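Local coordinates for protein toll (Drosophila melanogaster, PDB 4LXR) that serves as the cell-surface receptor for the cleaved cytokine Spätzle, switching on Toll signalling in antifungal defence and in dorsal-ventral patterning of the embryo, at residues Asp309-Ser314 and Glu336-Leu341; Lys266-Val271 and Ala289-Leu294; Ser357-Thr362 and Ser384-Leu389; Ala301-Leu306 and Ile320-Asn325; Asp236-Leu241 and Gln259-His264. All coordinates share one frame; numbering follows the deposited sequence.

All five contacts join successive turns of the leucine-rich-repeat solenoid in the receptor's extracellular part. In chain order come contact 5, contact 2, the interleaved contacts 4 and 1, and contact 3. Contacts 5, 2, 1 and 3 form a row through the loops that precede the parallel strands, their centres about 12, 11 and 13 Å apart from one to the next; each touches the next. Contact 4 lies about 17 Å between centres from contact 1, at the far end of strand 319-321, and meets it through Ile320, which packs on Phe311 and Leu341. Comparable joints thus recur between several successive repeats, consistent with a curved ectodomain built turn on turn.

Contact 1 of 5, residues Asp309-Ser314 and Glu336-Leu341; sequences DLFEHS and EHQVNL. With NAG (2-acetamido-2-deoxy-beta-D-glucopyranose), chain L.
Phe311 meets Gln338 where two consecutive coils of the leucine-rich-repeat solenoid are joined, LRR 7 on one side and the passage from LRR 8 to LRR 9 on the other. Phe311 O receives Gln338 NE2 at 2.9 Å; Ser314 N, closing a type II turn, reaches the same oxygen from the opposite face of the carbonyl plane. Phe311 CB rests 3.6 Å from Gln338 CD, while the ring leads away into the core beside Ile320. Next, Glu312 CA lies 3.7 Å from His337 CD2. His313 uses both backbone and side chain: its N sits over one face of the His337 ring, 3.5 Å from CG, and the two imidazoles run side by side, pointing the same way, with planes inclined at 38°. Ser314 turns OG to Phe288 O, outside the contact, and offers its carbonyl to Gln338. The Gln338 chain is bent at chi2 (63°), which folds CD back toward Phe311 CB, and NE2 is gripped by two backbone carbonyls. The second of these bonds, NE2 to Ser314 O, is also 2.9 Å. Beyond it the sugar on Asn364 joins in, its O6 donating to Asn340 OD1 at 2.8 Å.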
# COMPACT_ATOMS: atom_id res chain seq x y z
N ASP A 309 -10.79 16.45 33.29
CA ASP A 309 -9.97 17.61 33.60
C ASP A 309 -8.50 17.43 33.22
O ASP A 309 -7.63 18.19 33.66
CB ASP A 309 -10.10 17.98 35.09
CG ASP A 309 -9.62 16.87 36.04
OD1 ASP A 309 -8.79 16.01 35.64
OD2 ASP A 309 -10.07 16.86 37.21
N LEU A 310 -8.22 16.41 32.40
CA LEU A 310 -6.85 16.01 32.08
C LEU A 310 -6.04 17.10 31.39
O LEU A 310 -4.84 17.23 31.64
CB LEU A 310 -6.85 14.73 31.23
CG LEU A 310 -5.48 14.07 31.03
CD1 LEU A 310 -4.88 13.68 32.39
CD2 LEU A 310 -5.56 12.84 30.10
N PHE A 311 -6.68 17.86 30.51
CA PHE A 311 -5.99 18.88 29.75
C PHE A 311 -6.54 20.27 30.02
O PHE A 311 -6.39 21.15 29.16
CB PHE A 311 -6.19 18.66 28.24
CG PHE A 311 -5.86 17.27 27.78
CD1 PHE A 311 -4.59 16.75 27.93
CD2 PHE A 311 -6.82 16.51 27.12
CE1 PHE A 311 -4.29 15.48 27.49
CE2 PHE A 311 -6.53 15.25 26.66
CZ PHE A 311 -5.27 14.73 26.85
N GLU A 312 -7.19 20.50 31.17
CA GLU A 312 -7.93 21.75 31.33
C GLU A 312 -6.99 22.95 31.38
O GLU A 312 -5.93 22.90 31.98
CB GLU A 312 -8.91 21.72 32.51
CG GLU A 312 -8.27 21.71 33.89
CD GLU A 312 -9.29 21.96 35.00
OE1 GLU A 312 -8.89 22.46 36.07
OE2 GLU A 312 -10.47 21.65 34.80
N HIS A 313 -7.40 24.01 30.69
CA HIS A 313 -6.63 25.24 30.55
C HIS A 313 -5.29 25.06 29.86
O HIS A 313 -4.48 25.98 29.85
CB HIS A 313 -6.46 25.95 31.91
CG HIS A 313 -7.76 26.26 32.57
ND1 HIS A 313 -8.15 25.67 33.76
CD2 HIS A 313 -8.77 27.09 32.21
CE1 HIS A 313 -9.35 26.13 34.10
NE2 HIS A 313 -9.74 26.99 33.18
N SER A 314 -5.06 23.90 29.25
CA SER A 314 -3.85 23.71 28.45
C SER A 314 -4.18 23.99 26.98
O SER A 314 -4.39 23.07 26.18
CB SER A 314 -3.28 22.31 28.66
OG SER A 314 -2.79 22.16 29.99
N GLU A 336 -12.43 20.43 25.87
CA GLU A 336 -13.15 21.69 25.94
C GLU A 336 -12.24 22.92 25.81
O GLU A 336 -12.67 23.97 25.32
CB GLU A 336 -13.93 21.74 27.26
CG GLU A 336 -14.87 22.90 27.41
CD GLU A 336 -15.41 23.01 28.82
OE1 GLU A 336 -15.28 22.02 29.58
OE2 GLU A 336 -15.96 24.08 29.17
N HIS A 337 -10.99 22.81 26.23
CA HIS A 337 -10.08 23.95 26.15
C HIS A 337 -9.11 23.87 24.96
O HIS A 337 -8.37 24.81 24.69
CB HIS A 337 -9.32 24.13 27.47
CG HIS A 337 -10.22 24.37 28.65
ND1 HIS A 337 -10.76 25.60 28.94
CD2 HIS A 337 -10.68 23.52 29.60
CE1 HIS A 337 -11.51 25.51 30.02
NE2 HIS A 337 -11.48 24.26 30.44
N GLN A 338 -9.13 22.76 24.24
CA GLN A 338 -8.16 22.54 23.17
C GLN A 338 -8.51 23.24 21.84
O GLN A 338 -8.65 22.60 20.80
CB GLN A 338 -7.88 21.04 22.99
CG GLN A 338 -6.88 20.48 24.02
CD GLN A 338 -7.41 20.58 25.44
OE1 GLN A 338 -8.46 20.04 25.76
NE2 GLN A 338 -6.68 21.30 26.31
N VAL A 339 -8.58 24.56 21.89
CA VAL A 339 -8.91 25.36 20.71
C VAL A 339 -7.86 25.28 19.58
O VAL A 339 -8.16 25.59 18.43
CB VAL A 339 -9.17 26.84 21.12
CG1 VAL A 339 -7.85 27.57 21.47
CG2 VAL A 339 -9.92 27.58 20.04
N ASN A 340 -6.65 24.84 19.90
CA ASN A 340 -5.57 24.79 18.90
C ASN A 340 -5.19 23.38 18.47
O ASN A 340 -4.18 23.19 17.80
CB ASN A 340 -4.32 25.49 19.43
CG ASN A 340 -4.51 26.99 19.57
OD1 ASN A 340 -4.84 27.68 18.61
ND2 ASN A 340 -4.31 27.50 20.79
N LEU A 341 -5.98 22.39 18.88
CA LEU A 341 -5.67 21.00 18.56
C LEU A 341 -5.73 20.81 17.05
O LEU A 341 -6.69 21.24 16.41
CB LEU A 341 -6.65 20.08 19.28
CG LEU A 341 -6.43 18.57 19.14
CD1 LEU A 341 -5.07 18.16 19.70
CD2 LEU A 341 -7.55 17.82 19.84
C1 NAG L . -7.89 28.32 15.69
C2 NAG L . -9.33 28.63 16.19
C3 NAG L . -9.52 30.12 16.43
C4 NAG L . -8.43 30.65 17.35
C5 NAG L . -7.08 30.39 16.70
C6 NAG L . -5.91 30.87 17.54
C7 NAG L . -10.43 28.48 13.98
C8 NAG L . -11.56 27.86 13.21
N2 NAG L . -10.34 28.13 15.27
O3 NAG L . -10.80 30.35 17.00
O4 NAG L . -8.62 32.04 17.62
O5 NAG L . -6.91 28.97 16.54
O6 NAG L . -5.93 30.27 18.83
O7 NAG L . -9.64 29.27 13.45

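Contact 2 of 5, residues Lys266-Val271 and Ala289-Leu294; sequences KHLNEV and ANQPEL
His267 and Glu293 pair across two neighbouring turns of the leucine-rich-repeat solenoid, LRR 6 and LRR 7, just ahead of their parallel strands. The two side chains lie side by side, and His267 ND1 donates to Glu293 OE1 at 2.9 Å. The oxygen lies in the plane of the imidazole and is met on its syn side, 32° out of the carboxylate plane; a second bond from ND1, to OE2, is weak. Lys266 hands its ammonium to a backbone acceptor: NZ reaches Asn290 O at 3.0 Å, coming from above the carbonyl plane. A bend at chi2 (-55°) sets CD close to this carbonyl.

A single water satisfies three groups in between. It donates to Leu268 O at 2.7 Å and to Gln291 OE1, and accepts from Glu293 N at 2.9 Å. The other end of the Gln291 amide is also taken, NE2 donating to Asn265 O, while its backbone N goes to Ser314 OG of the next turn. Asn269 ND2 approaches Glu293 O nearly along the C=O axis, at 3.2 Å, and has its stronger partner in Gln295 OE1. The same Glu293 O is touched by Asn269 CA through a CA-H...O contact. Beside these polar groups, Leu294 CD1 packs 3.6 Å from Asn269 O.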
# COMPACT_ATOMS: atom_id res chain seq x y z
N LYS A 266 6.25 23.96 34.43
CA LYS A 266 5.29 24.79 33.70
C LYS A 266 5.81 25.29 32.35
O LYS A 266 5.27 26.23 31.76
CB LYS A 266 4.89 26.00 34.56
CG LYS A 266 3.98 25.64 35.72
CD LYS A 266 2.74 24.89 35.22
CE LYS A 266 1.71 24.76 36.33
NZ LYS A 266 0.74 23.68 36.03
N HIS A 267 6.87 24.67 31.86
CA HIS A 267 7.38 24.98 30.54
C HIS A 267 7.32 23.76 29.65
O HIS A 267 7.88 23.75 28.56
CB HIS A 267 8.81 25.53 30.64
CG HIS A 267 8.86 26.91 31.22
ND1 HIS A 267 8.34 28.00 30.55
CD2 HIS A 267 9.32 27.37 32.40
CE1 HIS A 267 8.49 29.08 31.30
NE2 HIS A 267 9.09 28.73 32.42
N LEU A 268 6.64 22.72 30.14
CA LEU A 268 6.52 21.47 29.39
C LEU A 268 5.95 21.75 28.00
O LEU A 268 4.97 22.48 27.85
CB LEU A 268 5.61 20.46 30.10
CG LEU A 268 6.17 19.62 31.24
CD1 LEU A 268 5.08 18.73 31.82
CD2 LEU A 268 7.35 18.80 30.76
N ASN A 269 6.60 21.17 27.00
CA ASN A 269 6.15 21.29 25.63
C ASN A 269 5.71 19.93 25.06
O ASN A 269 4.84 19.86 24.20
CB ASN A 269 7.27 21.91 24.77
CG ASN A 269 6.93 21.95 23.30
OD1 ASN A 269 7.44 21.14 22.52
ND2 ASN A 269 6.05 22.88 22.91
N GLU A 270 6.31 18.85 25.55
CA GLU A 270 6.00 17.51 25.05
C GLU A 270 6.23 16.49 26.15
O GLU A 270 7.26 16.52 26.82
CB GLU A 270 6.86 17.16 23.81
CG GLU A 270 6.82 15.66 23.41
CD GLU A 270 7.17 15.38 21.94
OE1 GLU A 270 6.99 14.23 21.48
OE2 GLU A 270 7.62 16.31 21.23
N VAL A 271 5.24 15.62 26.37
CA VAL A 271 5.40 14.47 27.26
C VAL A 271 5.06 13.18 26.51
O VAL A 271 4.06 13.12 25.78
CB VAL A 271 4.53 14.59 28.54
CG1 VAL A 271 4.70 13.36 29.41
CG2 VAL A 271 4.90 15.87 29.34
N ALA A 289 -2.94 19.48 33.05
CA ALA A 289 -3.70 20.72 33.09
C ALA A 289 -2.82 21.93 33.39
O ALA A 289 -1.72 21.79 33.92
CB ALA A 289 -4.81 20.60 34.11
N ASN A 290 -3.33 23.11 33.06
CA ASN A 290 -2.68 24.38 33.41
C ASN A 290 -1.25 24.51 32.91
O ASN A 290 -0.40 25.07 33.59
CB ASN A 290 -2.73 24.59 34.93
CG ASN A 290 -4.15 24.65 35.45
OD1 ASN A 290 -4.58 23.77 36.21
ND2 ASN A 290 -4.89 25.68 35.06
N GLN A 291 -1.00 23.98 31.72
CA GLN A 291 0.31 24.03 31.08
C GLN A 291 0.27 24.99 29.89
O GLN A 291 -0.30 24.66 28.85
CB GLN A 291 0.70 22.63 30.60
CG GLN A 291 1.00 21.68 31.75
CD GLN A 291 2.36 21.95 32.37
OE1 GLN A 291 3.14 22.76 31.86
NE2 GLN A 291 2.66 21.26 33.47
N PRO A 292 0.87 26.18 30.04
CA PRO A 292 0.68 27.19 28.99
C PRO A 292 1.46 26.90 27.70
O PRO A 292 1.11 27.45 26.66
CB PRO A 292 1.17 28.49 29.66
CG PRO A 292 2.13 28.04 30.73
CD PRO A 292 1.62 26.70 31.20
N GLU A 293 2.46 26.02 27.74
CA GLU A 293 3.30 25.80 26.56
C GLU A 293 3.24 24.35 26.04
O GLU A 293 3.99 23.97 25.15
CB GLU A 293 4.76 26.20 26.85
CG GLU A 293 4.98 27.71 27.03
CD GLU A 293 6.29 28.05 27.75
OE1 GLU A 293 7.08 27.13 28.05
OE2 GLU A 293 6.54 29.24 28.02
N LEU A 294 2.35 23.54 26.61
CA LEU A 294 2.26 22.13 26.23
C LEU A 294 1.63 21.96 24.84
O LEU A 294 0.53 22.45 24.61
CB LEU A 294 1.46 21.37 27.27
CG LEU A 294 1.26 19.87 27.07
CD1 LEU A 294 2.61 19.11 26.98
CD2 LEU A 294 0.44 19.35 28.23
O HOH W 1 8.14 25.31 26.62
O HOH W 2 3.56 24.03 29.51

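Contact 3 of 5, residues Ser357-Thr362 and Ser384-Leu389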
# COMPACT_ATOMS: atom_id res chain seq x y z
N SER A 357 -20.79 16.51 22.09
CA SER A 357 -20.16 17.79 22.35
C SER A 357 -18.62 17.70 22.46
O SER A 357 -17.94 18.69 22.72
CB SER A 357 -20.75 18.42 23.63
OG SER A 357 -20.26 17.79 24.81
N LEU A 358 -18.07 16.51 22.24
CA LEU A 358 -16.64 16.30 22.49
C LEU A 358 -15.76 17.22 21.64
O LEU A 358 -14.75 17.75 22.12
CB LEU A 358 -16.26 14.82 22.26
CG LEU A 358 -14.77 14.47 22.40
CD1 LEU A 358 -14.27 14.65 23.83
CD2 LEU A 358 -14.50 13.05 21.90
N PHE A 359 -16.16 17.43 20.39
CA PHE A 359 -15.39 18.24 19.44
C PHE A 359 -16.02 19.61 19.25
O PHE A 359 -15.87 20.22 18.19
CB PHE A 359 -15.26 17.54 18.07
CG PHE A 359 -14.61 16.18 18.15
CD1 PHE A 359 -13.35 16.03 18.72
CD2 PHE A 359 -15.26 15.05 17.67
CE1 PHE A 359 -12.74 14.78 18.80
CE2 PHE A 359 -14.67 13.78 17.75
CZ PHE A 359 -13.40 13.64 18.32
N ALA A 360 -16.73 20.09 20.26
CA ALA A 360 -17.40 21.38 20.12
C ALA A 360 -16.44 22.56 20.05
O ALA A 360 -16.75 23.57 19.42
CB ALA A 360 -18.43 21.58 21.24
N HIS A 361 -15.27 22.44 20.69
CA HIS A 361 -14.33 23.56 20.75
C HIS A 361 -13.04 23.34 19.94
O HIS A 361 -12.25 24.26 19.80
CB HIS A 361 -13.98 23.92 22.21
CG HIS A 361 -15.16 24.34 23.03
ND1 HIS A 361 -16.10 23.44 23.50
CD2 HIS A 361 -15.57 25.56 23.45
CE1 HIS A 361 -17.03 24.09 24.18
NE2 HIS A 361 -16.74 25.38 24.16
N THR A 362 -12.83 22.13 19.43
CA THR A 362 -11.60 21.86 18.69
C THR A 362 -11.77 22.28 17.25
O THR A 362 -11.67 21.44 16.35
CB THR A 362 -11.24 20.38 18.68
OG1 THR A 362 -12.36 19.65 18.16
CG2 THR A 362 -10.90 19.89 20.08
N SER A 384 -19.97 18.87 13.80
CA SER A 384 -20.63 20.07 13.30
C SER A 384 -19.81 21.34 13.47
O SER A 384 -20.14 22.37 12.88
CB SER A 384 -22.01 20.25 13.95
OG SER A 384 -21.86 20.61 15.31
N ASN A 385 -18.76 21.26 14.28
CA ASN A 385 -17.88 22.41 14.49
C ASN A 385 -16.52 22.18 13.87
O ASN A 385 -15.57 22.93 14.12
CB ASN A 385 -17.70 22.70 15.98
CG ASN A 385 -18.80 23.59 16.53
OD1 ASN A 385 -19.68 23.14 17.26
ND2 ASN A 385 -18.74 24.88 16.20
N LEU A 386 -16.42 21.14 13.05
CA LEU A 386 -15.11 20.77 12.53
C LEU A 386 -14.89 21.29 11.11
O LEU A 386 -14.47 20.53 10.22
CB LEU A 386 -14.90 19.26 12.63
CG LEU A 386 -14.76 18.70 14.04
CD1 LEU A 386 -14.33 17.23 14.01
CD2 LEU A 386 -13.76 19.54 14.87
N GLY A 387 -15.15 22.58 10.91
CA GLY A 387 -14.99 23.21 9.61
C GLY A 387 -13.61 23.08 8.97
O GLY A 387 -13.48 23.16 7.75
N ASN A 388 -12.58 22.87 9.78
CA ASN A 388 -11.21 22.78 9.26
C ASN A 388 -10.68 21.36 9.04
O ASN A 388 -9.57 21.18 8.53
CB ASN A 388 -10.22 23.53 10.17
CG ASN A 388 -10.11 24.99 9.81
OD1 ASN A 388 -11.11 25.65 9.54
ND2 ASN A 388 -8.89 25.51 9.80
N LEU A 389 -11.45 20.37 9.48
CA LEU A 389 -11.00 18.97 9.37
C LEU A 389 -10.67 18.63 7.91
O LEU A 389 -11.44 18.93 7.02
CB LEU A 389 -12.07 18.03 9.91
CG LEU A 389 -11.62 16.59 10.12
CD1 LEU A 389 -10.51 16.54 11.17
CD2 LEU A 389 -12.81 15.70 10.52
O HOH W 3 -18.11 18.94 16.49
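Leu386 and Asn385 bring one leucine-rich-repeat loop against its predecessor, the loop where LRR 10 ends against the loop where LRR 9 ends. The apolar part rests on the branched end of Leu386. Its CD2 lies 4.1 Å from Phe359 CB, and CD1 is at a similar distance from the same carbon. The methyl CD2 also faces polar atoms of Thr362, 3.6 Å from OG1 and close to the carbonyl O. CG of Leu386 stands anti to its own carbonyl carbon (chi1 -69°), and of the two methyls it carries, CD2 is the one that reaches Thr362.

Van der Waals contact of polar groups makes up the second kind. Asn385 lays its amide against the backbone of Ala360, CG being 3.5 Å from Ala360 O, and its CB sits by Phe359 O.

Water supplies the third: one molecule accepts from Asn385 N at 3.3 Å and gives a weak bond to Phe359 O, itself part of a type I turn.

Around the contact, the Phe359 ring heads inward to Ile382 and to Leu368 of strand 367-369, which Leu389 also touches. Thr362 packs on Leu335 of the preceding turn, and the loop of Leu386 runs on into strand 391-393.

Contact 4 of 5, residues Ala301-Leu306 and Ile320-Asn325; sequences AELQSL and ISLGDN
The consensus asparagine of the leucine-rich repeat, here Asn325 of LRR 8, faces the backbone of Ala301 and Leu303 in LRR 7, where the chain leaves the parallel strands. Its OD1 is held by two amides of the previous turn: Ala301 N at 2.9 Å, approaching at a C=O...N angle of 155°, and Leu303 N at 3.1 Å, reaching the oxygen at a much sharper 110°. Both hydrogen bonds are nearly straight. CG stands beside the backbone N of Asn325 (chi1 -69°), on the side of the earlier coil. At the other end of the carboxamide, ND2 donates to Leu322 O of its own turn at 2.8 Å, from above that carbonyl plane, and to Leu299 O of the previous turn. Leu322 O in turn receives ND2 of Asn349, so the pattern passes on to the next repeat. An alanine in place of Asn325 would probably leave the amides of Ala301 and Leu303 without their common acceptor inside the solenoid, and the tight turn less firmly fixed.

Next to these polar groups the leucines touch. Leu306 and Leu322 meet tip to tip, CD1 to CD1 at 3.7 Å, and Leu303 CD1 touches Leu322 CD2. Leu303 runs alongside Asn325 and points the same way, its CB 3.6 Å from OD1.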
# COMPACT_ATOMS: atom_id res chain seq x y z
N ALA A 301 -0.65 3.12 27.08
CA ALA A 301 -0.36 2.39 28.31
C ALA A 301 -1.54 1.52 28.77
O ALA A 301 -1.69 1.26 29.97
CB ALA A 301 0.03 3.38 29.39
N GLU A 302 -2.36 1.07 27.82
CA GLU A 302 -3.59 0.30 28.09
C GLU A 302 -4.58 1.12 28.92
O GLU A 302 -5.26 0.58 29.79
CB GLU A 302 -3.30 -1.01 28.82
CG GLU A 302 -1.99 -1.67 28.49
CD GLU A 302 -2.03 -2.38 27.19
OE1 GLU A 302 -1.50 -1.83 26.20
OE2 GLU A 302 -2.60 -3.49 27.16
N LEU A 303 -4.66 2.42 28.66
CA LEU A 303 -5.49 3.29 29.46
C LEU A 303 -6.95 2.89 29.27
O LEU A 303 -7.40 2.65 28.13
CB LEU A 303 -5.26 4.76 29.04
CG LEU A 303 -3.89 5.34 29.38
CD1 LEU A 303 -3.55 6.56 28.51
CD2 LEU A 303 -3.77 5.67 30.89
N GLN A 304 -7.67 2.78 30.38
CA GLN A 304 -9.06 2.33 30.36
C GLN A 304 -10.04 3.50 30.32
O GLN A 304 -11.12 3.39 29.75
CB GLN A 304 -9.35 1.43 31.57
CG GLN A 304 -8.98 -0.03 31.35
CD GLN A 304 -9.09 -0.85 32.60
OE1 GLN A 304 -8.08 -1.33 33.12
NE2 GLN A 304 -10.31 -1.03 33.11
N SER A 305 -9.63 4.62 30.92
CA SER A 305 -10.44 5.84 30.92
C SER A 305 -9.58 7.05 31.28
O SER A 305 -8.49 6.90 31.84
CB SER A 305 -11.62 5.70 31.90
OG SER A 305 -11.15 5.53 33.22
N LEU A 306 -10.07 8.24 30.94
CA LEU A 306 -9.39 9.49 31.25
C LEU A 306 -10.31 10.41 32.04
O LEU A 306 -11.53 10.40 31.84
CB LEU A 306 -8.95 10.18 29.96
CG LEU A 306 -8.05 9.38 29.02
CD1 LEU A 306 -7.81 10.14 27.72
CD2 LEU A 306 -6.73 9.02 29.71
N ILE A 320 -2.20 15.17 19.90
CA ILE A 320 -2.47 14.17 20.92
C ILE A 320 -2.54 12.80 20.27
O ILE A 320 -3.32 12.58 19.35
CB ILE A 320 -3.81 14.43 21.63
CG1 ILE A 320 -3.85 15.82 22.25
CG2 ILE A 320 -4.10 13.35 22.68
CD1 ILE A 320 -5.13 16.09 23.04
N SER A 321 -1.70 11.89 20.74
CA SER A 321 -1.76 10.50 20.34
C SER A 321 -2.27 9.68 21.52
O SER A 321 -1.60 9.59 22.55
CB SER A 321 -0.39 10.02 19.90
OG SER A 321 0.06 10.76 18.78
N LEU A 322 -3.46 9.11 21.37
CA LEU A 322 -4.08 8.30 22.40
C LEU A 322 -4.41 6.93 21.83
O LEU A 322 -5.20 6.17 22.39
CB LEU A 322 -5.32 8.98 22.97
CG LEU A 322 -4.98 9.85 24.19
CD1 LEU A 322 -6.08 10.84 24.47
CD2 LEU A 322 -4.73 8.94 25.38
N GLY A 323 -3.79 6.65 20.70
CA GLY A 323 -3.94 5.38 20.03
C GLY A 323 -3.44 4.21 20.86
O GLY A 323 -2.55 4.37 21.70
N ASP A 324 -4.06 3.05 20.63
CA ASP A 324 -3.66 1.78 21.22
C ASP A 324 -3.83 1.73 22.73
O ASP A 324 -2.97 1.21 23.44
CB ASP A 324 -2.24 1.39 20.81
CG ASP A 324 -2.09 1.24 19.32
OD1 ASP A 324 -2.41 0.16 18.77
OD2 ASP A 324 -1.64 2.22 18.69
N ASN A 325 -4.94 2.26 23.21
CA ASN A 325 -5.30 2.07 24.61
C ASN A 325 -6.53 1.20 24.65
O ASN A 325 -6.81 0.51 23.67
CB ASN A 325 -5.48 3.41 25.32
CG ASN A 325 -4.16 4.13 25.47
OD1 ASN A 325 -3.31 3.71 26.24
ND2 ASN A 325 -3.97 5.20 24.71
O HOH W 4 -1.10 -0.68 23.85

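Contact 5 of 5, residues Asp236-Leu241 and Gln259-His264; sequences DVFAHL and QGLFDH
Phe238 and Phe262 stand side by side, pointing the same way, one leucine-rich repeat apart in LRR 4 and LRR 5; such a file of phenylalanines recalls the phenylalanine spine of other solenoids of this family. They meet obliquely, Phe238 CE2 lying 4.1 Å from Phe262 CE1. The main bump is Leu261 CD1, which enters the hollow between Val237 and Phe238. It rests 3.9 Å from Val237 CG1 on one wall and 4.1 Å from Phe238 CE2 on the other. Val237 itself covers one face of the ring, its CG1 3.4 Å above the plane and over the centre. Leu261 O comes at the edge of the same ring, near its plane. Leu261 CG is anti to the backbone N (chi1 -172°), and the bend beyond it sends CD1 across the gap.

An alanine in place of Phe238 would probably open a gap beside Leu261 CD1 and Phe262 CE1 and leave Val237 without the ring face beneath it.

Toward the outer surface, His264 closes the seam: its CB sits 3.9 Å from Ala239 O, and ND1 lies by the Ala239 methyl. Phe238 O and Leu241 O are both taken by Asn265 ND2, just past the contact. Between the two turns a water accepts from Phe238 N at 2.8 Å and also lies 2.8 Å from Leu261 O.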
# COMPACT_ATOMS: atom_id res chain seq x y z
N ASP A 236 7.02 14.62 43.52
CA ASP A 236 7.90 15.77 43.40
C ASP A 236 9.26 15.44 42.76
O ASP A 236 10.20 16.23 42.88
CB ASP A 236 8.10 16.44 44.78
CG ASP A 236 8.72 15.50 45.82
OD1 ASP A 236 9.12 14.37 45.47
OD2 ASP A 236 8.80 15.90 47.00
N VAL A 237 9.36 14.30 42.07
CA VAL A 237 10.63 13.87 41.49
C VAL A 237 11.25 14.90 40.53
O VAL A 237 12.47 14.98 40.42
CB VAL A 237 10.52 12.51 40.74
CG1 VAL A 237 9.58 12.60 39.53
CG2 VAL A 237 11.92 12.03 40.30
N PHE A 238 10.40 15.68 39.86
CA PHE A 238 10.86 16.62 38.85
C PHE A 238 10.81 18.07 39.34
O PHE A 238 10.95 19.01 38.55
CB PHE A 238 10.00 16.49 37.57
CG PHE A 238 10.01 15.11 36.94
CD1 PHE A 238 11.21 14.46 36.66
CD2 PHE A 238 8.82 14.48 36.60
CE1 PHE A 238 11.21 13.20 36.05
CE2 PHE A 238 8.82 13.21 36.02
CZ PHE A 238 10.01 12.57 35.75
N ALA A 239 10.59 18.27 40.64
CA ALA A 239 10.42 19.61 41.20
C ALA A 239 11.52 20.60 40.83
O ALA A 239 11.25 21.79 40.66
CB ALA A 239 10.26 19.55 42.70
N HIS A 240 12.75 20.13 40.72
CA HIS A 240 13.86 21.05 40.44
C HIS A 240 14.06 21.33 38.95
O HIS A 240 14.77 22.26 38.58
CB HIS A 240 15.16 20.51 41.05
CG HIS A 240 15.20 20.62 42.54
ND1 HIS A 240 15.75 19.65 43.34
CD2 HIS A 240 14.78 21.60 43.37
CE1 HIS A 240 15.66 20.02 44.61
NE2 HIS A 240 15.07 21.20 44.65
N LEU A 241 13.44 20.52 38.10
CA LEU A 241 13.55 20.69 36.65
C LEU A 241 12.55 21.73 36.17
O LEU A 241 11.68 21.43 35.37
CB LEU A 241 13.29 19.35 35.93
CG LEU A 241 14.28 18.24 36.25
CD1 LEU A 241 13.83 16.88 35.70
CD2 LEU A 241 15.66 18.59 35.70
N GLN A 259 -0.91 12.37 41.33
CA GLN A 259 -1.43 13.68 40.97
C GLN A 259 -0.36 14.72 41.26
O GLN A 259 0.33 14.62 42.28
CB GLN A 259 -2.69 13.99 41.78
CG GLN A 259 -3.34 15.32 41.41
CD GLN A 259 -4.67 15.52 42.10
OE1 GLN A 259 -5.13 14.67 42.85
NE2 GLN A 259 -5.31 16.66 41.84
N GLY A 260 -0.23 15.70 40.38
CA GLY A 260 0.73 16.78 40.60
C GLY A 260 2.15 16.48 40.14
O GLY A 260 3.06 17.24 40.44
N LEU A 261 2.33 15.38 39.41
CA LEU A 261 3.66 15.01 38.88
C LEU A 261 4.35 16.11 38.06
O LEU A 261 5.58 16.17 38.03
CB LEU A 261 3.57 13.71 38.05
CG LEU A 261 4.89 13.07 37.58
CD1 LEU A 261 5.78 12.72 38.75
CD2 LEU A 261 4.62 11.83 36.71
N PHE A 262 3.58 16.97 37.39
CA PHE A 262 4.19 18.03 36.58
C PHE A 262 3.88 19.44 37.05
O PHE A 262 4.10 20.40 36.31
CB PHE A 262 3.82 17.89 35.10
CG PHE A 262 4.11 16.54 34.53
CD1 PHE A 262 5.40 16.04 34.51
CD2 PHE A 262 3.09 15.76 34.03
CE1 PHE A 262 5.66 14.78 34.01
CE2 PHE A 262 3.34 14.50 33.51
CZ PHE A 262 4.63 14.01 33.51
N ASP A 263 3.40 19.57 38.29
CA ASP A 263 2.97 20.87 38.81
C ASP A 263 4.07 21.93 38.84
O ASP A 263 3.79 23.11 38.72
CB ASP A 263 2.37 20.72 40.21
CG ASP A 263 0.93 20.29 40.18
OD1 ASP A 263 0.48 19.75 39.13
OD2 ASP A 263 0.24 20.48 41.21
N HIS A 264 5.32 21.51 38.99
CA HIS A 264 6.43 22.46 39.02
C HIS A 264 7.14 22.59 37.67
O HIS A 264 8.13 23.32 37.55
CB HIS A 264 7.43 22.10 40.11
CG HIS A 264 6.84 22.16 41.49
ND1 HIS A 264 6.57 21.04 42.24
CD2 HIS A 264 6.45 23.22 42.24
CE1 HIS A 264 6.05 21.41 43.40
NE2 HIS A 264 5.96 22.72 43.42
O HOH W 5 7.60 16.01 39.96